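Local coordinates for protein mariner Mos1 transposase (Drosophila mauritiana, PDB 4MDB) that cuts and pastes the Mos1 transposon with a magnesium-dependent catalytic domain, held here in complex with the anti-retroviral inhibitor raltegravir, at residues M9-N14 with P152-S157; V75-S80 with E200-G205; S163-F168 with I206-E211. The protein carries 1 engineered substitution. One frame throughout, in Å; residues are numbered along the deposited sequence.

Contact 1: residues M9-N14 with P152-S157; sequences MERRKN and PHAAYS. With RLT (N-(4-fluorobenzyl)-5-hydroxy-1-methyl-2-(1-methyl-1-{[(5-methyl-1,3,4-oxadiazol-2-yl)carbonyl]amino}ethyl)-6-oxo-1,6-di hydropyrimidine-4-carboxamide), chain B.
Arg12 reaches Ser157 with the edge of its guanidinium: NH1 gives a weak, bent hydrogen bond of 2.9 Å to Ser157 OG, with an angle of 149° at the hydrogen. The same hydroxyl lies 3.2 Å from Arg12 CG; farther along, the bend at chi3 (56°) turns NE back instead of running straight on. Ala154 sets its CB between the bases of two neighbouring arginines, 3.8 Å from CG of both Arg11 and Arg12; a methyl group is small enough to let loop and helix come this close. Arg11 reaches across the loop, one face of its guanidinium over Ala154 CA, and NH2 stands 3.4 Å from His153 O at an angle too poor for a hydrogen bond.

The loop follows the edge strand 149-150 of the RNase H-like sheet and leads to helix 162-175, and it lines the inhibitor pocket on the way. Ala155 CB touches raltegravir CAA at 3.5 Å, while Tyr156 lays a ring face over the oxadiazole, whose OAT sits 3.4 Å above the centre of the Tyr156 ring.

Further out, Arg12 forms a salt bridge with Asp159 through NH1, and its NE and NH2 bind the carbonyls of Gly221 and Lys222. Tyr156 stacks on His2 and receives the hydroxyl of Tyr223 at its carbonyl, and Asn130, another pocket residue, binds His153 O.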
loop_
_atom_site.group_PDB
_atom_site.type_symbol
_atom_site.label_atom_id
_atom_site.label_comp_id
_atom_site.label_asym_id
_atom_site.label_seq_id
_atom_site.Cartn_x
_atom_site.Cartn_y
_atom_site.Cartn_z
ATOM N N MET A 9 -17.835 -9.030 -6.319
ATOM C CA MET A 9 -18.109 -7.910 -7.255
ATOM C C MET A 9 -19.005 -6.918 -6.556
ATOM O O MET A 9 -18.857 -5.694 -6.731
ATOM C CB MET A 9 -18.737 -8.433 -8.561
ATOM C CG MET A 9 -17.797 -9.236 -9.432
ATOM S SD MET A 9 -18.567 -9.726 -10.997
ATOM C CE MET A 9 -19.549 -11.117 -10.491
ATOM N N GLU A 10 -19.905 -7.375 -5.702
ATOM C CA GLU A 10 -20.822 -6.463 -5.006
ATOM C C GLU A 10 -20.005 -5.590 -4.015
ATOM O O GLU A 10 -20.207 -4.363 -3.971
ATOM C CB GLU A 10 -21.914 -7.274 -4.342
ATOM C CG GLU A 10 -22.598 -6.848 -3.085
ATOM C CD GLU A 10 -23.435 -8.031 -2.541
ATOM O OE1 GLU A 10 -22.988 -8.716 -1.594
ATOM O OE2 GLU A 10 -24.495 -8.367 -3.118
ATOM N N ARG A 11 -19.099 -6.235 -3.291
ATOM C CA ARG A 11 -18.242 -5.524 -2.281
ATOM C C ARG A 11 -17.359 -4.482 -2.985
ATOM O O ARG A 11 -17.287 -3.277 -2.560
ATOM C CB ARG A 11 -17.387 -6.489 -1.492
ATOM C CG ARG A 11 -16.569 -5.791 -0.360
ATOM C CD ARG A 11 -16.521 -6.652 0.895
ATOM N NE ARG A 11 -15.512 -6.232 1.898
ATOM C CZ ARG A 11 -14.379 -6.874 2.203
ATOM N NH1 ARG A 11 -14.001 -7.991 1.559
ATOM N NH2 ARG A 11 -13.591 -6.366 3.145
ATOM N N ARG A 12 -16.788 -4.878 -4.110
ATOM C CA ARG A 12 -15.948 -3.945 -4.933
ATOM C C ARG A 12 -16.777 -2.773 -5.376
ATOM O O ARG A 12 -16.425 -1.616 -5.181
ATOM C CB ARG A 12 -15.304 -4.590 -6.170
ATOM C CG ARG A 12 -14.105 -5.484 -5.857
ATOM C CD ARG A 12 -13.765 -6.471 -6.920
ATOM N NE ARG A 12 -13.528 -5.807 -8.179
ATOM C CZ ARG A 12 -12.379 -5.272 -8.576
ATOM N NH1 ARG A 12 -11.323 -5.258 -7.733
ATOM N NH2 ARG A 12 -12.296 -4.655 -9.730
ATOM N N LYS A 13 -17.971 -3.036 -5.961
ATOM C CA LYS A 13 -18.749 -1.904 -6.478
ATOM C C LYS A 13 -19.188 -1.004 -5.382
ATOM O O LYS A 13 -19.097 0.231 -5.493
ATOM C CB LYS A 13 -19.994 -2.387 -7.323
ATOM C CG LYS A 13 -20.673 -1.329 -8.067
ATOM C CD LYS A 13 -22.004 -1.832 -8.611
ATOM C CE LYS A 13 -22.553 -0.747 -9.470
ATOM N NZ LYS A 13 -23.990 -0.974 -9.863
ATOM N N ASN A 14 -19.648 -1.591 -4.302
ATOM C CA ASN A 14 -20.193 -0.822 -3.181
ATOM C C ASN A 14 -19.079 0.055 -2.518
ATOM O O ASN A 14 -19.301 1.243 -2.233
ATOM C CB ASN A 14 -20.768 -1.733 -2.111
ATOM C CG ASN A 14 -22.108 -2.343 -2.531
ATOM O OD1 ASN A 14 -22.716 -1.902 -3.533
ATOM N ND2 ASN A 14 -22.587 -3.334 -1.759
ATOM N N PRO A 152 -11.987 1.527 3.607
ATOM C CA PRO A 152 -12.511 0.256 3.159
ATOM C C PRO A 152 -11.743 -0.219 1.938
ATOM O O PRO A 152 -11.298 0.602 1.155
ATOM C CB PRO A 152 -13.935 0.582 2.740
ATOM C CG PRO A 152 -14.056 1.994 2.703
ATOM C CD PRO A 152 -12.948 2.618 3.527
ATOM N N HIS A 153 -11.549 -1.504 1.865
ATOM C CA HIS A 153 -10.890 -2.113 0.743
ATOM C C HIS A 153 -11.476 -3.477 0.596
ATOM O O HIS A 153 -11.466 -4.259 1.513
ATOM C CB HIS A 153 -9.400 -2.211 0.968
ATOM C CG HIS A 153 -8.629 -2.638 -0.231
ATOM N ND1 HIS A 153 -8.402 -1.808 -1.290
ATOM C CD2 HIS A 153 -8.004 -3.797 -0.531
ATOM C CE1 HIS A 153 -7.720 -2.438 -2.216
ATOM N NE2 HIS A 153 -7.437 -3.647 -1.760
ATOM N N ALA A 154 -11.963 -3.742 -0.606
ATOM C CA ALA A 154 -12.476 -5.056 -0.985
ATOM C C ALA A 154 -11.424 -6.112 -1.248
ATOM O O ALA A 154 -10.382 -5.893 -1.867
ATOM C CB ALA A 154 -13.338 -4.882 -2.226
ATOM N N ALA A 155 -11.746 -7.334 -0.863
ATOM C CA ALA A 155 -10.981 -8.505 -1.278
ATOM C C ALA A 155 -10.705 -8.659 -2.791
ATOM O O ALA A 155 -11.511 -8.203 -3.613
ATOM C CB ALA A 155 -11.702 -9.714 -0.709
ATOM N N TYR A 156 -9.567 -9.248 -3.141
ATOM C CA TYR A 156 -9.128 -9.494 -4.493
ATOM C C TYR A 156 -9.136 -8.220 -5.326
ATOM O O TYR A 156 -9.480 -8.255 -6.511
ATOM C CB TYR A 156 -10.015 -10.562 -5.174
ATOM C CG TYR A 156 -9.791 -11.922 -4.603
ATOM C CD1 TYR A 156 -8.767 -12.731 -5.092
ATOM C CD2 TYR A 156 -10.571 -12.388 -3.563
ATOM C CE1 TYR A 156 -8.547 -13.994 -4.554
ATOM C CE2 TYR A 156 -10.366 -13.641 -3.018
ATOM C CZ TYR A 156 -9.355 -14.437 -3.511
ATOM O OH TYR A 156 -9.147 -15.677 -2.962
ATOM N N SER A 157 -8.708 -7.085 -4.723
ATOM C CA SER A 157 -8.738 -5.824 -5.475
ATOM C C SER A 157 -7.357 -5.126 -5.606
ATOM O O SER A 157 -7.203 -3.996 -5.252
ATOM C CB SER A 157 -9.750 -4.926 -4.841
ATOM O OG SER A 157 -11.101 -5.487 -4.843
HETATM C CAA RLT B . -9.092 -12.007 -0.385
HETATM C CAB RLT B . -1.838 -9.662 -6.382
HETATM C CAC RLT B . -4.369 -11.353 -6.082
HETATM C CAD RLT B . -2.200 -12.826 -5.252
HETATM O OAE RLT B . -2.166 -9.259 -0.069
HETATM O OAF RLT B . -5.813 -10.755 -3.506
HETATM O OAG RLT B . -0.936 -7.907 -4.870
HETATM O OAH RLT B . -1.214 -7.709 -2.221
HETATM F FAI RLT B . -8.794 -10.985 2.096
HETATM C CAJ RLT B . -6.729 -10.096 1.276
HETATM C CAK RLT B . -6.822 -12.353 2.055
HETATM C CAL RLT B . -5.363 -10.263 0.970
HETATM C CAM RLT B . -5.464 -12.527 1.755
HETATM C CAN RLT B . -3.257 -11.730 0.884
HETATM N NAO RLT B . -7.303 -13.917 -0.838
HETATM N NAP RLT B . -6.195 -13.900 -1.727
HETATM N NAQ RLT B . -3.050 -10.916 -2.958
HETATM N NAR RLT B . -3.085 -11.323 -0.516
HETATM N NAS RLT B . -4.408 -12.577 -3.922
HETATM O OAT RLT B . -7.274 -11.909 -1.854
HETATM C CAU RLT B . -2.642 -10.067 -0.820
HETATM C CAV RLT B . -5.427 -11.919 -3.304
HETATM C CAW RLT B . -7.899 -12.703 -0.968
HETATM C CAX RLT B . -7.469 -11.149 1.821
HETATM C CAY RLT B . -4.712 -11.494 1.217
HETATM C CAZ RLT B . -1.722 -8.808 -2.797
HETATM C CBA RLT B . -6.217 -12.661 -2.289
HETATM C CBB RLT B . -2.513 -9.876 -2.212
HETATM C CBC RLT B . -2.910 -10.921 -4.310
HETATM C CBD RLT B . -1.599 -8.783 -4.233
HETATM N NBE RLT B . -2.159 -9.865 -4.934
HETATM C CBF RLT B . -3.599 -12.178 -5.053
#

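Contact 2: residues V75-S80 with E200-G205; sequences VWWDQS and EFYWRG
Trp77 and Tyr202 make the aromatic part of this contact, where helix 199-207 passes at right angles (90°) to the end of strand 69-78, the short axes 8.9 Å apart. The side chains cross at a slant: Trp77 CE3 comes to the rim of the tyrosine, close to its plane and 3.8 Å from Tyr202 CD1, whereas that carbon stands well off the indole plane. Trp77 has CG between its backbone N and carbonyl carbon (chi1 62°), and the edge of its six-membered ring is turned to the helix, with CZ3 3.6 Å from Tyr202 O, which lies near the indole plane. The ring tip, CH2, comes to 4.3 Å from Gly205 C; glycine suits this place because a beta carbon here would point at the indole and press against CH2.

Backbone contacts follow at the strand end. Tyr202 CB lies against two carbonyls, 3.5 Å from Asp78 O and a little farther from Gln79 O. Gln79 O is 3.2 Å from Trp203 N, but the angle is too poor for a hydrogen bond.

The polar groups are arranged around this packing. Gln79 and Trp203 run side by side in the same direction, with Gln79 NE2 at the indole edge, 3.7 Å from Trp203 CD1. Gln79 OE1 is bound by His207, whose ring stacks on Trp203. Asp78 OD1 accepts Ser80 N at 2.9 Å, an Asx turn shaping the tight hairpin into strand 81-87, while OD2 bridges to Arg114.

No hydrogen bond crosses the two segments. Trp77 NE1 pairs with Ser163 and Tyr202 OH with the carbonyl of Phe194, so the rings can bury their hydrocarbon edges while their polar atoms remain satisfied by neighbouring helices.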
loop_
_atom_site.group_PDB
_atom_site.type_symbol
_atom_site.label_atom_id
_atom_site.label_comp_id
_atom_site.label_asym_id
_atom_site.label_seq_id
_atom_site.Cartn_x
_atom_site.Cartn_y
_atom_site.Cartn_z
ATOM N N VAL A 75 6.251 -2.108 2.353
ATOM C CA VAL A 75 6.549 -0.693 2.120
ATOM C C VAL A 75 5.284 0.127 2.258
ATOM O O VAL A 75 4.201 -0.291 1.855
ATOM C CB VAL A 75 7.200 -0.508 0.704
ATOM C CG1 VAL A 75 6.309 -1.098 -0.394
ATOM C CG2 VAL A 75 7.428 0.929 0.337
ATOM N N TRP A 76 5.486 1.357 2.682
ATOM C CA TRP A 76 4.415 2.344 2.888
ATOM C C TRP A 76 4.825 3.666 2.268
ATOM O O TRP A 76 5.961 4.061 2.383
ATOM C CB TRP A 76 4.033 2.539 4.349
ATOM C CG TRP A 76 3.584 1.311 5.023
ATOM C CD1 TRP A 76 2.292 0.870 5.135
ATOM C CD2 TRP A 76 4.399 0.258 5.570
ATOM N NE1 TRP A 76 2.242 -0.356 5.765
ATOM C CE2 TRP A 76 3.532 -0.719 6.071
ATOM C CE3 TRP A 76 5.796 0.103 5.770
ATOM C CZ2 TRP A 76 4.002 -1.894 6.675
ATOM C CZ3 TRP A 76 6.256 -1.072 6.352
ATOM C CH2 TRP A 76 5.355 -2.029 6.798
ATOM N N TRP A 77 3.861 4.338 1.642
ATOM C CA TRP A 77 4.133 5.512 0.828
ATOM C C TRP A 77 2.939 6.399 0.670
ATOM O O TRP A 77 1.825 5.994 0.981
ATOM C CB TRP A 77 4.706 5.128 -0.506
ATOM C CG TRP A 77 3.790 4.263 -1.377
ATOM C CD1 TRP A 77 3.504 2.956 -1.176
ATOM C CD2 TRP A 77 3.067 4.660 -2.553
ATOM N NE1 TRP A 77 2.666 2.497 -2.172
ATOM C CE2 TRP A 77 2.402 3.507 -3.046
ATOM C CE3 TRP A 77 2.955 5.838 -3.269
ATOM C CZ2 TRP A 77 1.589 3.556 -4.203
ATOM C CZ3 TRP A 77 2.222 5.877 -4.420
ATOM C CH2 TRP A 77 1.532 4.739 -4.890
ATOM N N ASP A 78 3.166 7.633 0.222
ATOM C CA ASP A 78 2.116 8.563 -0.077
ATOM C C ASP A 78 2.469 9.363 -1.320
ATOM O O ASP A 78 3.367 8.989 -2.066
ATOM C CB ASP A 78 1.794 9.396 1.164
ATOM C CG ASP A 78 2.918 10.447 1.484
ATOM O OD1 ASP A 78 3.893 10.507 0.735
ATOM O OD2 ASP A 78 2.684 11.304 2.368
ATOM N N GLN A 79 1.735 10.439 -1.588
ATOM C CA GLN A 79 1.878 11.119 -2.844
ATOM C C GLN A 79 3.219 11.843 -2.904
ATOM O O GLN A 79 3.564 12.302 -4.003
ATOM C CB GLN A 79 0.739 12.135 -3.035
ATOM C CG GLN A 79 0.745 13.205 -2.007
ATOM C CD GLN A 79 -0.225 14.303 -2.359
ATOM O OE1 GLN A 79 -1.397 14.036 -2.580
ATOM N NE2 GLN A 79 0.249 15.538 -2.383
ATOM N N SER A 80 3.971 11.892 -1.808
ATOM C CA SER A 80 5.266 12.584 -1.738
ATOM C C SER A 80 6.444 11.637 -1.850
ATOM O O SER A 80 7.576 12.093 -1.946
ATOM C CB SER A 80 5.361 13.387 -0.464
ATOM O OG SER A 80 4.341 14.402 -0.494
ATOM N N GLU A 200 6.537 13.298 -8.778
ATOM C CA GLU A 200 5.377 13.214 -9.647
ATOM C C GLU A 200 4.894 11.757 -9.859
ATOM O O GLU A 200 3.698 11.514 -10.022
ATOM C CB GLU A 200 5.738 13.865 -10.993
ATOM C CG GLU A 200 5.988 15.389 -10.940
ATOM C CD GLU A 200 7.318 15.923 -10.240
ATOM O OE1 GLU A 200 7.308 17.039 -9.742
ATOM O OE2 GLU A 200 8.389 15.298 -10.177
ATOM N N PHE A 201 5.816 10.806 -9.880
ATOM C CA PHE A 201 5.457 9.396 -10.038
ATOM C C PHE A 201 4.599 8.933 -8.857
ATOM O O PHE A 201 3.622 8.188 -9.058
ATOM C CB PHE A 201 6.752 8.593 -10.036
ATOM C CG PHE A 201 6.577 7.121 -9.891
ATOM C CD1 PHE A 201 6.327 6.315 -10.990
ATOM C CD2 PHE A 201 6.622 6.522 -8.631
ATOM C CE1 PHE A 201 6.221 4.941 -10.822
ATOM C CE2 PHE A 201 6.493 5.169 -8.480
ATOM C CZ PHE A 201 6.238 4.387 -9.574
ATOM N N TYR A 202 4.969 9.355 -7.644
ATOM C CA TYR A 202 4.222 8.966 -6.435
ATOM C C TYR A 202 2.862 9.632 -6.416
ATOM O O TYR A 202 1.814 8.990 -6.138
ATOM C CB TYR A 202 5.027 9.264 -5.176
ATOM C CG TYR A 202 6.259 8.419 -5.100
ATOM C CD1 TYR A 202 6.184 7.078 -4.765
ATOM C CD2 TYR A 202 7.527 8.935 -5.414
ATOM C CE1 TYR A 202 7.295 6.262 -4.703
ATOM C CE2 TYR A 202 8.646 8.120 -5.315
ATOM C CZ TYR A 202 8.553 6.797 -4.964
ATOM O OH TYR A 202 9.720 5.991 -4.863
ATOM N N TRP A 203 2.866 10.935 -6.771
ATOM C CA TRP A 203 1.632 11.694 -6.849
ATOM C C TRP A 203 0.639 11.038 -7.847
ATOM O O TRP A 203 -0.509 10.822 -7.497
ATOM C CB TRP A 203 1.909 13.151 -7.206
ATOM C CG TRP A 203 0.758 14.083 -7.118
ATOM C CD1 TRP A 203 0.382 14.794 -6.020
ATOM C CD2 TRP A 203 -0.192 14.328 -8.099
ATOM N NE1 TRP A 203 -0.759 15.518 -6.281
ATOM C CE2 TRP A 203 -1.153 15.225 -7.552
ATOM C CE3 TRP A 203 -0.351 13.893 -9.389
ATOM C CZ2 TRP A 203 -2.227 15.685 -8.293
ATOM C CZ3 TRP A 203 -1.479 14.394 -10.141
ATOM C CH2 TRP A 203 -2.369 15.203 -9.581
ATOM N N ARG A 204 1.105 10.725 -9.023
ATOM C CA ARG A 204 0.231 10.091 -10.022
ATOM C C ARG A 204 -0.386 8.775 -9.521
ATOM O O ARG A 204 -1.577 8.490 -9.731
ATOM C CB ARG A 204 0.973 9.913 -11.346
ATOM C CG ARG A 204 1.205 11.217 -12.124
ATOM C CD ARG A 204 1.741 10.909 -13.544
ATOM N NE ARG A 204 3.119 10.469 -13.472
ATOM C CZ ARG A 204 4.179 11.272 -13.595
ATOM N NH1 ARG A 204 4.024 12.578 -13.845
ATOM N NH2 ARG A 204 5.410 10.756 -13.484
ATOM N N GLY A 205 0.407 7.948 -8.866
ATOM C CA GLY A 205 -0.083 6.683 -8.420
ATOM C C GLY A 205 -1.255 6.791 -7.467
ATOM O O GLY A 205 -2.232 6.057 -7.561
#

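Contact 3: residues S163-F168 with I206-E211; sequences SDYHLF and IHKLPE. With MG (magnesium ion), chain C; RLT (N-(4-fluorobenzyl)-5-hydroxy-1-methyl-2-(1-methyl-1-{[(5-methyl-1,3,4-oxadiazol-2-yl)carbonyl]amino}ethyl)-6-oxo-1,6-di hydropyrimidine-4-carboxamide), chain B.
Tyr165 and His166 pack on Lys208 and Leu209 in a buried contact between helix 162-175, which carries a magnesium ligand, and the bend that joins helices 199-207 and 209-218. Tyr165 holds CG in the crowded position between its backbone N and carbonyl carbon (chi1 70°), and its hydroxyl ends 3.4 Å from Leu209 CG. Leu209 crosses it at about a right angle and brings CD2 to the ring edge, while Lys208 slides past in the opposite direction, its CD 3.8 Å from Tyr165 CE1. The hydroxyl itself is bonded to Gly205 O, so the tyrosine has a polar tip satisfied amid apolar neighbours.

The polar bond between the segments runs from Lys208 NZ to His166 ND1 (3.1 Å), with the amine only 4° out of the imidazole plane. A long, flexible lysine chain suits the task, its methylenes passing Tyr165 before the amine reaches the ring.

On the same helix, which widens into a pi-type turn, Asp164 grips magnesium with OD1 and OD2, at 2.1 and 2.3 Å. Raltegravir OAG and OAH, a water and Asp36 complete the shell of this DDD-motif site.

With ND1 of His166 acting as acceptor, its proton would be expected on NE2, which lies close to Phe201 O; a nearby ammonium charge would probably favour that neutral form.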
loop_
_atom_site.group_PDB
_atom_site.type_symbol
_atom_site.label_atom_id
_atom_site.label_comp_id
_atom_site.label_asym_id
_atom_site.label_seq_id
_atom_site.Cartn_x
_atom_site.Cartn_y
_atom_site.Cartn_z
ATOM N N SER A 163 -0.280 0.424 -4.290
ATOM C CA SER A 163 0.956 -0.329 -4.206
ATOM C C SER A 163 1.032 -1.384 -5.282
ATOM O O SER A 163 2.131 -1.594 -5.833
ATOM C CB SER A 163 1.157 -0.972 -2.853
ATOM O OG SER A 163 1.164 -0.019 -1.758
ATOM N N ASP A 164 -0.122 -1.996 -5.595
ATOM C CA ASP A 164 -0.141 -3.024 -6.664
ATOM C C ASP A 164 -0.239 -2.448 -8.069
ATOM O O ASP A 164 0.611 -2.766 -8.906
ATOM C CB ASP A 164 -1.273 -4.005 -6.347
ATOM C CG ASP A 164 -0.882 -4.916 -5.169
ATOM O OD1 ASP A 164 0.298 -5.393 -5.149
ATOM O OD2 ASP A 164 -1.664 -5.158 -4.280
ATOM N N TYR A 165 -1.214 -1.614 -8.356
ATOM C CA TYR A 165 -1.345 -1.160 -9.749
ATOM C C TYR A 165 -0.369 -0.111 -10.220
ATOM O O TYR A 165 -0.155 0.024 -11.434
ATOM C CB TYR A 165 -2.765 -0.642 -9.996
ATOM C CG TYR A 165 -3.171 0.683 -9.310
ATOM C CD1 TYR A 165 -2.655 1.901 -9.715
ATOM C CD2 TYR A 165 -4.094 0.704 -8.271
ATOM C CE1 TYR A 165 -3.006 3.081 -9.110
ATOM C CE2 TYR A 165 -4.483 1.876 -7.685
ATOM C CZ TYR A 165 -3.940 3.087 -8.076
ATOM O OH TYR A 165 -4.271 4.333 -7.535
ATOM N N HIS A 166 0.295 0.567 -9.285
ATOM C CA HIS A 166 1.279 1.562 -9.575
ATOM C C HIS A 166 2.688 1.199 -9.141
ATOM O O HIS A 166 3.557 1.050 -9.976
ATOM C CB HIS A 166 0.848 2.908 -9.003
ATOM C CG HIS A 166 1.639 4.047 -9.496
ATOM N ND1 HIS A 166 1.471 4.587 -10.742
ATOM C CD2 HIS A 166 2.653 4.750 -8.912
ATOM C CE1 HIS A 166 2.297 5.605 -10.905
ATOM N NE2 HIS A 166 3.062 5.691 -9.835
ATOM N N LEU A 167 2.938 1.085 -7.852
ATOM C CA LEU A 167 4.294 0.991 -7.332
ATOM C C LEU A 167 4.956 -0.315 -7.728
ATOM O O LEU A 167 6.046 -0.302 -8.367
ATOM C CB LEU A 167 4.287 1.154 -5.805
ATOM C CG LEU A 167 5.707 1.095 -5.207
ATOM C CD1 LEU A 167 6.442 2.351 -5.573
ATOM C CD2 LEU A 167 5.640 1.002 -3.704
ATOM N N PHE A 168 4.339 -1.423 -7.390
ATOM C CA PHE A 168 4.914 -2.781 -7.666
ATOM C C PHE A 168 4.792 -3.115 -9.157
ATOM O O PHE A 168 5.627 -3.846 -9.661
ATOM C CB PHE A 168 4.223 -3.825 -6.871
ATOM C CG PHE A 168 4.480 -3.772 -5.371
ATOM C CD1 PHE A 168 5.645 -3.139 -4.800
ATOM C CD2 PHE A 168 3.573 -4.301 -4.529
ATOM C CE1 PHE A 168 5.818 -3.126 -3.454
ATOM C CE2 PHE A 168 3.733 -4.269 -3.170
ATOM C CZ PHE A 168 4.904 -3.682 -2.613
ATOM N N ILE A 206 -1.197 7.771 -6.581
ATOM C CA ILE A 206 -2.256 7.996 -5.618
ATOM C C ILE A 206 -3.442 8.668 -6.336
ATOM O O ILE A 206 -4.616 8.337 -6.093
ATOM C CB ILE A 206 -1.782 8.918 -4.469
ATOM C CG1 ILE A 206 -0.663 8.247 -3.593
ATOM C CG2 ILE A 206 -2.896 9.373 -3.533
ATOM C CD1 ILE A 206 -1.061 6.951 -2.911
ATOM N N HIS A 207 -3.168 9.655 -7.174
ATOM C CA HIS A 207 -4.288 10.395 -7.820
ATOM C C HIS A 207 -4.960 9.660 -9.004
ATOM O O HIS A 207 -5.969 10.143 -9.544
ATOM C CB HIS A 207 -3.799 11.832 -8.124
ATOM C CG HIS A 207 -3.632 12.646 -6.876
ATOM N ND1 HIS A 207 -4.557 13.561 -6.448
ATOM C CD2 HIS A 207 -2.668 12.636 -5.921
ATOM C CE1 HIS A 207 -4.177 14.100 -5.315
ATOM N NE2 HIS A 207 -3.029 13.548 -4.968
ATOM N N LYS A 208 -4.493 8.477 -9.357
ATOM C CA LYS A 208 -5.177 7.552 -10.224
ATOM C C LYS A 208 -6.418 6.941 -9.540
ATOM O O LYS A 208 -7.169 6.272 -10.212
ATOM C CB LYS A 208 -4.212 6.405 -10.641
ATOM C CG LYS A 208 -3.483 6.524 -11.993
ATOM C CD LYS A 208 -2.293 5.577 -11.944
ATOM C CE LYS A 208 -1.555 5.325 -13.259
ATOM N NZ LYS A 208 -0.560 4.207 -13.055
ATOM N N LEU A 209 -6.560 7.095 -8.226
ATOM C CA LEU A 209 -7.616 6.336 -7.479
ATOM C C LEU A 209 -9.031 6.636 -8.018
ATOM O O LEU A 209 -9.799 5.730 -8.307
ATOM C CB LEU A 209 -7.560 6.498 -5.956
ATOM C CG LEU A 209 -6.478 5.659 -5.252
ATOM C CD1 LEU A 209 -6.205 6.140 -3.827
ATOM C CD2 LEU A 209 -6.931 4.186 -5.228
ATOM N N PRO A 210 -9.376 7.902 -8.160
ATOM C CA PRO A 210 -10.750 8.145 -8.548
ATOM C C PRO A 210 -11.154 7.637 -9.907
ATOM O O PRO A 210 -12.299 7.155 -10.041
ATOM C CB PRO A 210 -10.859 9.675 -8.508
ATOM C CG PRO A 210 -9.790 10.140 -7.636
ATOM C CD PRO A 210 -8.669 9.141 -7.878
ATOM N N GLU A 211 -10.236 7.625 -10.885
ATOM C CA GLU A 211 -10.503 7.114 -12.207
ATOM C C GLU A 211 -10.697 5.577 -12.084
ATOM O O GLU A 211 -11.609 5.012 -12.728
ATOM C CB GLU A 211 -9.365 7.476 -13.166
ATOM C CG GLU A 211 -9.135 6.448 -14.269
ATOM C CD GLU A 211 -8.046 6.861 -15.245
ATOM O OE1 GLU A 211 -8.390 6.945 -16.457
ATOM O OE2 GLU A 211 -6.868 7.070 -14.819
HETATM MG MG MG C . -0.073 -6.568 -3.478
HETATM C CAA RLT B . -9.092 -12.007 -0.385
HETATM C CAB RLT B . -1.838 -9.662 -6.382
HETATM C CAC RLT B . -4.369 -11.353 -6.082
HETATM C CAD RLT B . -2.200 -12.826 -5.252
HETATM O OAE RLT B . -2.166 -9.259 -0.069
HETATM O OAF RLT B . -5.813 -10.755 -3.506
HETATM O OAG RLT B . -0.936 -7.907 -4.870
HETATM O OAH RLT B . -1.214 -7.709 -2.221
HETATM F FAI RLT B . -8.794 -10.985 2.096
HETATM C CAJ RLT B . -6.729 -10.096 1.276
HETATM C CAK RLT B . -6.822 -12.353 2.055
HETATM C CAL RLT B . -5.363 -10.263 0.970
HETATM C CAM RLT B . -5.464 -12.527 1.755
HETATM C CAN RLT B . -3.257 -11.730 0.884
HETATM N NAO RLT B . -7.303 -13.917 -0.838
HETATM N NAP RLT B . -6.195 -13.900 -1.727
HETATM N NAQ RLT B . -3.050 -10.916 -2.958
HETATM N NAR RLT B . -3.085 -11.323 -0.516
HETATM N NAS RLT B . -4.408 -12.577 -3.922
HETATM O OAT RLT B . -7.274 -11.909 -1.854
HETATM C CAU RLT B . -2.642 -10.067 -0.820
HETATM C CAV RLT B . -5.427 -11.919 -3.304
HETATM C CAW RLT B . -7.899 -12.703 -0.968
HETATM C CAX RLT B . -7.469 -11.149 1.821
HETATM C CAY RLT B . -4.712 -11.494 1.217
HETATM C CAZ RLT B . -1.722 -8.808 -2.797
HETATM C CBA RLT B . -6.217 -12.661 -2.289
HETATM C CBB RLT B . -2.513 -9.876 -2.212
HETATM C CBC RLT B . -2.910 -10.921 -4.310
HETATM C CBD RLT B . -1.599 -8.783 -4.233
HETATM N NBE RLT B . -2.159 -9.865 -4.934
HETATM C CBF RLT B . -3.599 -12.178 -5.053
HETATM O O HOH W 1 1.694 -7.598 -3.428
#

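In the fold
From the N terminus, helix 6-25 opens contact 1, which closes more than a hundred residues later on the loop after strand 149-150. Strand 69-78 opens contact 2 inside that span, but helix 199-207 closes it well beyond, so contacts 1 and 2 cross. Contact 3 begins on helix 162-175, after contact 1 has closed, and ends just past contact 2, so it follows contact 1 in series and crosses contact 2. Contacts 2 and 3 share helix 199-207 and touch, tying sheet, metal-bearing helix and C-terminal helices together. Contact 1 stands apart from both, its centre about 16 Å from that of contact 3, yet raltegravir touches both of these.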